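Local coordinates for cyclase (Uncultured organism, PDB 5IBZ), which is a cyclase of the family that includes arylformamidases and may share their hydrolytic activity, at the interface of chains A and B. Numbering follows the deposited sequence. Chains: chain A/B, Uncharacterized protein.

Contact 1: the interface of chains A and B. Residues chain A 52-53, 156, 301, 303, 305, 318, 320, 322; chain B 40, 152-153, 156, 301, 303, 305.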
ATOM      1  N   THR A  52       4.230  16.703  29.413  1.00  9.45           N
ATOM      2  CA  THR A  52       3.823  16.407  28.041  1.00  9.08           C
ATOM      3  C   THR A  52       2.907  15.188  27.988  1.00  8.35           C
ATOM      4  O   THR A  52       3.080  14.228  28.751  1.00  9.99           O
ATOM      5  CB  THR A  52       5.043  16.141  27.131  1.00 10.39           C
ATOM      6  OG1 THR A  52       5.876  15.129  27.727  1.00 15.07           O
ATOM      7  CG2 THR A  52       5.843  17.439  26.921  1.00 10.49           C
ATOM      8  N   PHE A  53       1.952  15.227  27.055  1.00  8.09           N
ATOM      9  CA  PHE A  53       1.032  14.127  26.821  1.00  8.14           C
ATOM     10  C   PHE A  53       0.789  13.945  25.341  1.00 10.84           C
ATOM     11  O   PHE A  53       0.442  14.902  24.647  1.00  9.21           O
ATOM     12  CB  PHE A  53      -0.303  14.369  27.517  1.00  9.67           C
ATOM     13  CG  PHE A  53      -0.160  14.592  28.987  1.00  8.96           C
ATOM     14  CD1 PHE A  53      -0.127  13.526  29.861  1.00 13.58           C
ATOM     15  CD2 PHE A  53      -0.021  15.863  29.474  1.00 10.66           C
ATOM     16  CE1 PHE A  53       0.030  13.740  31.218  1.00 14.58           C
ATOM     17  CE2 PHE A  53       0.147  16.081  30.832  1.00 13.41           C
ATOM     18  CZ  PHE A  53       0.177  15.023  31.690  1.00 12.74           C
ATOM     19  N   LEU A 156      -0.589  24.622  15.904  1.00  9.95           N
ATOM     20  CA  LEU A 156       0.354  24.717  16.993  1.00  9.96           C
ATOM     21  C   LEU A 156       0.013  26.033  17.661  1.00  9.62           C
ATOM     22  O   LEU A 156       0.169  27.115  17.077  1.00 10.71           O
ATOM     23  CB  LEU A 156       1.788  24.621  16.476  1.00 12.71           C
ATOM     24  CG  LEU A 156       2.912  24.678  17.485  1.00 13.60           C
ATOM     25  CD1 LEU A 156       4.134  23.877  17.031  1.00 13.72           C
ATOM     26  CD2 LEU A 156       3.277  26.134  17.715  1.00 16.66           C
ATOM     27  N   PHE A 301      -0.482  24.381  25.879  1.00  8.25           N
ATOM     28  CA  PHE A 301       0.140  24.526  24.570  1.00  8.14           C
ATOM     29  C   PHE A 301      -0.073  23.225  23.825  1.00  9.70           C
ATOM     30  O   PHE A 301       0.130  22.150  24.384  1.00  9.48           O
ATOM     31  CB  PHE A 301       1.619  24.858  24.717  1.00  9.49           C
ATOM     32  CG  PHE A 301       2.365  24.979  23.417  1.00  9.73           C
ATOM     33  CD1 PHE A 301       2.913  23.852  22.797  1.00 10.50           C
ATOM     34  CD2 PHE A 301       2.556  26.220  22.831  1.00 11.94           C
ATOM     35  CE1 PHE A 301       3.625  23.987  21.594  1.00 13.20           C
ATOM     36  CE2 PHE A 301       3.250  26.340  21.635  1.00 14.91           C
ATOM     37  CZ  PHE A 301       3.781  25.217  21.028  1.00 15.28           C
ATOM     38  N   ALA A 303       0.796  21.126  20.274  1.00  7.45           N
ATOM     39  CA  ALA A 303       1.512  20.949  19.037  1.00  7.26           C
ATOM     40  C   ALA A 303       0.793  19.851  18.260  1.00  8.99           C
ATOM     41  O   ALA A 303       1.035  18.644  18.485  1.00  8.37           O
ATOM     42  CB  ALA A 303       2.970  20.589  19.293  1.00  8.64           C
ATOM     43  N   GLN A 305       0.386  19.870  14.695  1.00  6.21           N
ATOM     44  CA  GLN A 305       0.638  20.117  13.292  1.00  7.63           C
ATOM     45  C   GLN A 305       0.339  18.859  12.468  1.00  6.18           C
ATOM     46  O   GLN A 305       0.609  17.743  12.904  1.00  8.42           O
ATOM     47  CB  GLN A 305       2.092  20.596  13.097  1.00  8.03           C
ATOM     48  CG  GLN A 305       3.178  19.559  13.326  1.00  7.90           C
ATOM     49  CD  GLN A 305       3.675  19.444  14.769  1.00  7.01           C
ATOM     50  OE1 GLN A 305       2.939  19.648  15.743  1.00  8.70           O
ATOM     51  NE2 GLN A 305       4.958  19.092  14.910  1.00  9.17           N
ATOM     52  N   ASN A 318       0.432  13.275  15.720  1.00  8.72           N
ATOM     53  CA  ASN A 318       0.652  12.950  17.114  1.00  7.46           C
ATOM     54  C   ASN A 318       0.580  14.258  17.884  1.00  6.75           C
ATOM     55  O   ASN A 318       1.598  14.946  18.088  1.00  9.00           O
ATOM     56  CB  ASN A 318       1.988  12.246  17.316  1.00  7.45           C
ATOM     57  CG  ASN A 318       2.228  11.917  18.739  1.00  7.59           C
ATOM     58  OD1 ASN A 318       1.328  12.060  19.568  1.00  9.09           O
ATOM     59  ND2 ASN A 318       3.435  11.495  19.057  1.00  8.89           N
ATOM     60  N   ILE A 320       0.714  16.796  20.701  1.00  8.67           N
ATOM     61  CA  ILE A 320       1.315  16.841  22.031  1.00  9.96           C
ATOM     62  C   ILE A 320       0.752  18.030  22.800  1.00  7.19           C
ATOM     63  O   ILE A 320       0.856  19.189  22.373  1.00  9.01           O
ATOM     64  CB  ILE A 320       2.853  16.949  21.997  1.00  8.52           C
ATOM     65  CG1 ILE A 320       3.460  15.923  21.029  1.00  9.65           C
ATOM     66  CG2 ILE A 320       3.418  16.797  23.411  1.00  8.34           C
ATOM     67  CD1 ILE A 320       3.259  14.491  21.408  1.00  9.85           C
ATOM     68  N   VAL A 322       1.269  20.274  26.053  1.00  8.13           N
ATOM     69  CA  VAL A 322       2.397  20.687  26.889  1.00 10.25           C
ATOM     70  C   VAL A 322       1.912  21.692  27.923  1.00 11.31           C
ATOM     71  O   VAL A 322       1.274  22.687  27.580  1.00  9.58           O
ATOM     72  CB  VAL A 322       3.534  21.329  26.052  1.00  8.85           C
ATOM     73  CG1 VAL A 322       4.794  21.486  26.880  1.00 11.07           C
ATOM     74  CG2 VAL A 322       3.809  20.511  24.786  1.00 10.63           C
TER
ATOM     75  N   ILE B  40      12.223  21.622  28.689  1.00  9.31           N
ATOM     76  CA  ILE B  40      11.103  22.019  27.824  1.00  9.24           C
ATOM     77  C   ILE B  40      10.588  23.418  28.224  1.00 10.56           C
ATOM     78  O   ILE B  40      10.331  24.251  27.366  1.00  9.74           O
ATOM     79  CB  ILE B  40       9.961  20.980  27.875  1.00  9.02           C
ATOM     80  CG1 ILE B  40      10.453  19.635  27.341  1.00  8.78           C
ATOM     81  CG2 ILE B  40       8.740  21.469  27.051  1.00 11.69           C
ATOM     82  CD1 ILE B  40       9.441  18.522  27.423  1.00 11.56           C
ATOM     83  N   LYS B 152       7.234   8.656  21.950  1.00  9.53           N
ATOM     84  CA  LYS B 152       6.058   9.325  21.389  1.00 10.76           C
ATOM     85  C   LYS B 152       5.838  10.721  21.975  1.00  9.57           C
ATOM     86  O   LYS B 152       5.087  11.498  21.397  1.00 13.33           O
ATOM     87  CB  LYS B 152       4.801   8.485  21.592  1.00 10.83           C
ATOM     88  CG  LYS B 152       4.383   8.292  23.022  1.00  9.53           C
ATOM     89  CD  LYS B 152       3.017   7.633  23.127  1.00 11.43           C
ATOM     90  CE  LYS B 152       2.559   7.537  24.576  1.00 16.46           C
ATOM     91  NZ  LYS B 152       1.154   7.049  24.684  1.00 21.31           N
ATOM     92  N   THR B 153       6.451  11.051  23.108  1.00  8.37           N
ATOM     93  CA  THR B 153       6.386  12.444  23.566  1.00 12.91           C
ATOM     94  C   THR B 153       7.723  13.195  23.481  1.00 14.14           C
ATOM     95  O   THR B 153       7.845  14.322  23.972  1.00 17.57           O
ATOM     96  CB  THR B 153       5.853  12.566  25.012  1.00 15.57           C
ATOM     97  OG1 THR B 153       6.642  11.790  25.920  1.00 17.62           O
ATOM     98  CG2 THR B 153       4.413  12.099  25.090  1.00 16.30           C
ATOM     99  N   LEU B 156      10.363  17.262  21.535  1.00 10.56           N
ATOM    100  CA  LEU B 156       9.725  18.554  21.715  1.00 11.58           C
ATOM    101  C   LEU B 156      10.496  19.252  22.827  1.00 11.56           C
ATOM    102  O   LEU B 156      10.515  18.793  23.969  1.00 11.32           O
ATOM    103  CB  LEU B 156       8.245  18.377  22.043  1.00 12.35           C
ATOM    104  CG  LEU B 156       7.416  19.629  22.164  1.00 14.10           C
ATOM    105  CD1 LEU B 156       6.022  19.402  21.638  1.00 12.22           C
ATOM    106  CD2 LEU B 156       7.381  20.046  23.618  1.00 14.44           C
ATOM    107  N   PHE B 301      12.340  26.919  19.918  1.00  8.95           N
ATOM    108  CA  PHE B 301      11.525  25.808  20.357  1.00  8.79           C
ATOM    109  C   PHE B 301      11.238  24.905  19.175  1.00  9.93           C
ATOM    110  O   PHE B 301      10.878  25.369  18.098  1.00  9.85           O
ATOM    111  CB  PHE B 301      10.241  26.326  20.971  1.00  9.23           C
ATOM    112  CG  PHE B 301       9.313  25.268  21.453  1.00  9.73           C
ATOM    113  CD1 PHE B 301       8.381  24.688  20.598  1.00 11.65           C
ATOM    114  CD2 PHE B 301       9.344  24.866  22.772  1.00 13.14           C
ATOM    115  CE1 PHE B 301       7.492  23.732  21.070  1.00 13.87           C
ATOM    116  CE2 PHE B 301       8.457  23.901  23.232  1.00 15.69           C
ATOM    117  CZ  PHE B 301       7.547  23.338  22.373  1.00 16.57           C
ATOM    118  N   ALA B 303       9.091  21.506  17.852  1.00  8.38           N
ATOM    119  CA  ALA B 303       8.107  20.445  18.006  1.00  7.74           C
ATOM    120  C   ALA B 303       8.353  19.420  16.914  1.00  7.21           C
ATOM    121  O   ALA B 303       7.881  19.578  15.781  1.00  8.14           O
ATOM    122  CB  ALA B 303       6.665  20.980  17.931  1.00  8.15           C
ATOM    123  N   GLN B 305       7.913  15.855  17.310  1.00  7.44           N
ATOM    124  CA  GLN B 305       7.445  14.563  17.792  1.00  7.48           C
ATOM    125  C   GLN B 305       7.239  13.584  16.632  1.00  7.32           C
ATOM    126  O   GLN B 305       6.852  13.978  15.526  1.00  7.88           O
ATOM    127  CB  GLN B 305       6.137  14.740  18.596  1.00  8.98           C
ATOM    128  CG  GLN B 305       4.939  15.172  17.748  1.00  7.54           C
ATOM    129  CD  GLN B 305       4.760  16.675  17.599  1.00  7.68           C
ATOM    130  OE1 GLN B 305       5.720  17.450  17.532  1.00  9.09           O
ATOM    131  NE2 GLN B 305       3.503  17.092  17.496  1.00  8.61           N
TER
HETATM  132  O   HOH W   1       8.231  13.414  27.384  1.00 27.82           O
HETATM  133  O   HOH W   2       5.604  12.241  28.507  1.00 35.95           O
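The amides of A:Gln305 and B:Gln305 meet tip to tip on the two-fold axis, with their planes 85° apart. Each NE2 donates to the other's OE1; from B:Gln305 NE2 to A:Gln305 OE1 is 3.2 Å. Both donors stand above the partner's carbonyl plane, so this pairing is bent. B:Gln305 NE2 also donates to the backbone A:Asn318 O at 2.9 Å, and this bond is straighter (163° at H). CG of B:Gln305 sits in the crowded position between the backbone N and the carbonyl carbon (chi1 68°), which lays it 3.7 Å from A:Ile320 CG1; the bend at chi2 then turns the amide toward A:Gln305. An alanine here would remove the amide and CG, and would probably loosen the centre of the interface and leave A:Asn318 O without its donor from chain B. A:Asn318 ND2 reaches a lone pair of B:Lys152 O at 2.9 Å, in the carbonyl plane. Beside the amides, A:Ala303 CB faces B:Ala303 CB at 4.0 Å. B:Leu156 pushes CD2 onto A:Val322 CG2 at 3.8 Å. Further along, the rings of A:Phe301 and B:Phe301 meet edge to face, with centroids 5.4 Å apart. At the other margin two waters link the hydroxyls of A:Thr52 and B:Thr153, and A:Thr52 CG2 touches B:Ile40 CD1. This patch joins two copies through strands 299-303 and 320-322, and it may hold a dimer together.

Contact 2: the interface of chains A and B. Residues chain A 47-50, 322; chain B 37, 40-41.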
ATOM      1  N   ILE A  47       3.377  26.864  29.052  1.00 10.71           N
ATOM      2  CA  ILE A  47       4.371  25.814  29.297  1.00  8.91           C
ATOM      3  C   ILE A  47       5.131  26.243  30.563  1.00 11.79           C
ATOM      4  O   ILE A  47       6.179  26.883  30.515  1.00 12.56           O
ATOM      5  CB  ILE A  47       5.293  25.600  28.106  1.00  8.79           C
ATOM      6  CG1 ILE A  47       4.463  25.197  26.893  1.00 10.37           C
ATOM      7  CG2 ILE A  47       6.359  24.530  28.421  1.00 11.17           C
ATOM      8  CD1 ILE A  47       5.269  25.127  25.583  1.00  9.41           C
ATOM      9  N   GLN A  48       4.548  25.881  31.703  1.00 10.82           N
ATOM     10  CA  GLN A  48       5.052  26.277  33.016  1.00 10.06           C
ATOM     11  C   GLN A  48       5.736  25.140  33.774  1.00 13.75           C
ATOM     12  O   GLN A  48       6.619  25.387  34.609  1.00 13.43           O
ATOM     13  CB  GLN A  48       3.893  26.841  33.842  1.00 13.86           C
ATOM     14  CG  GLN A  48       3.359  28.175  33.298  1.00 21.74           C
ATOM     15  CD  GLN A  48       1.916  28.470  33.719  1.00 33.78           C
ATOM     16  OE1 GLN A  48       1.402  27.910  34.695  1.00 34.38           O
ATOM     17  NE2 GLN A  48       1.257  29.356  32.976  1.00 32.10           N
ATOM     18  N   THR A  49       5.310  23.911  33.494  1.00 11.85           N
ATOM     19  CA  THR A  49       5.820  22.727  34.165  1.00 10.08           C
ATOM     20  C   THR A  49       6.611  21.795  33.248  1.00 11.08           C
ATOM     21  O   THR A  49       7.435  21.005  33.717  1.00 12.50           O
ATOM     22  CB  THR A  49       4.685  21.909  34.772  1.00 10.08           C
ATOM     23  OG1 THR A  49       3.884  21.336  33.719  1.00 10.19           O
ATOM     24  CG2 THR A  49       3.833  22.765  35.673  1.00 12.02           C
ATOM     25  N   GLY A  50       6.339  21.845  31.955  1.00 10.60           N
ATOM     26  CA  GLY A  50       7.027  20.958  31.029  1.00 11.00           C
ATOM     27  C   GLY A  50       6.454  19.556  30.923  1.00  9.03           C
ATOM     28  O   GLY A  50       7.033  18.700  30.241  1.00 11.24           O
ATOM     29  N   VAL A 322       1.269  20.274  26.053  1.00  8.13           N
ATOM     30  CA  VAL A 322       2.397  20.687  26.889  1.00 10.25           C
ATOM     31  C   VAL A 322       1.912  21.692  27.923  1.00 11.31           C
ATOM     32  O   VAL A 322       1.274  22.687  27.580  1.00  9.58           O
ATOM     33  CB  VAL A 322       3.534  21.329  26.052  1.00  8.85           C
ATOM     34  CG1 VAL A 322       4.794  21.486  26.880  1.00 11.07           C
ATOM     35  CG2 VAL A 322       3.809  20.511  24.786  1.00 10.63           C
TER
ATOM     36  N   PRO B  37      11.395  17.859  31.791  1.00  9.63           N
ATOM     37  CA  PRO B  37      10.398  18.939  31.834  1.00 11.49           C
ATOM     38  C   PRO B  37      11.007  20.332  32.011  1.00 10.53           C
ATOM     39  O   PRO B  37      10.591  21.269  31.329  1.00  9.96           O
ATOM     40  CB  PRO B  37       9.523  18.541  33.035  1.00 10.67           C
ATOM     41  CG  PRO B  37       9.573  17.051  33.021  1.00 13.11           C
ATOM     42  CD  PRO B  37      11.005  16.739  32.673  1.00 13.36           C
ATOM     43  N   ILE B  40      12.223  21.622  28.689  1.00  9.31           N
ATOM     44  CA  ILE B  40      11.103  22.019  27.824  1.00  9.24           C
ATOM     45  C   ILE B  40      10.588  23.418  28.224  1.00 10.56           C
ATOM     46  O   ILE B  40      10.331  24.251  27.366  1.00  9.74           O
ATOM     47  CB  ILE B  40       9.961  20.980  27.875  1.00  9.02           C
ATOM     48  CG1 ILE B  40      10.453  19.635  27.341  1.00  8.78           C
ATOM     49  CG2 ILE B  40       8.740  21.469  27.051  1.00 11.69           C
ATOM     50  CD1 ILE B  40       9.441  18.522  27.423  1.00 11.56           C
ATOM     51  N   VAL B  41      10.472  23.671  29.523  1.00  9.75           N
ATOM     52  CA  VAL B  41      10.080  25.005  30.004  1.00 10.38           C
ATOM     53  C   VAL B  41      11.083  26.059  29.498  1.00 10.21           C
ATOM     54  O   VAL B  41      10.702  27.121  29.012  1.00 10.34           O
ATOM     55  CB  VAL B  41       9.972  25.033  31.545  1.00 10.48           C
ATOM     56  CG1 VAL B  41       9.750  26.432  32.051  1.00 10.91           C
ATOM     57  CG2 VAL B  41       8.828  24.163  32.030  1.00 10.47           C
TER
HETATM   58  O   HOH W   3       8.281  28.431  29.750  1.00 17.02           O
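B:Val41 is the apolar centre of this patch. It lies on helix 37-44 and presses into the A:Ile47 to A:Gly50 turn, with 53 Å² of its surface hidden. Its two methyls divide the work. CG1 is anti to the backbone N (chi1 172°) and faces the backbone carbonyl of A:Ile47, with B:Val41 CG1 3.9 Å from A:Ile47 O. CG2 is anti to the carbonyl carbon and points at the peptide joining A:Thr49 to A:Gly50. B:Val41 CG2 comes to 3.4 Å from A:Gly50 N. B:Val41 CG2 is also 3.8 Å from A:Gly50 CA. A:Gly50 has a positive phi (82°), a conformation that suits glycine. Its lack of a side chain lets the helix come close, and A:Gly50 CA lies 4.0 Å from B:Pro37 CA.

On one flank, A:Ile47 crosses B:Ile40 at about a right angle. The branch methyl CG2 of A:Ile47 does the touching. A:Ile47 CG2 meets B:Ile40 CG2 and the backbone B:Val41 CA, each at 4.1 Å. CG2 of B:Ile40 touches both A:Ile47 and A:Val322, which sit side by side against it, while its CD1 turns toward the carbonyl of A:Gly50.

At the helix start, the ring of B:Pro37 rests its CB against A:Thr49 O. This is a van der Waals contact to a carbonyl. No polar groups of the two chains pair directly in this patch. The turn and the helix are instead joined by solvent at the rim, where water 3 lies 2.7 Å from A:Ile47 O and 2.8 Å from B:Val41 O, linking two backbone carbonyls.

Contact 1 and contact 2 are neighbouring parts of one two-fold interface, with their C-alpha centres about 10 Å apart. They share A:Val322 and B:Ile40, so strand 320-322 of chain A and helix 37-44 of chain B run through both. Contact 1 includes the symmetry axis and has direct hydrogen bonds, both between side chains and from side chain to backbone. Contact 2 lies farther out and relies on packing and a water bridge. The two-fold repeats each contact with the chains exchanged, so contact 2 and its twin flank the centre. Together they may steady a dimer within the deposited assembly of four copies.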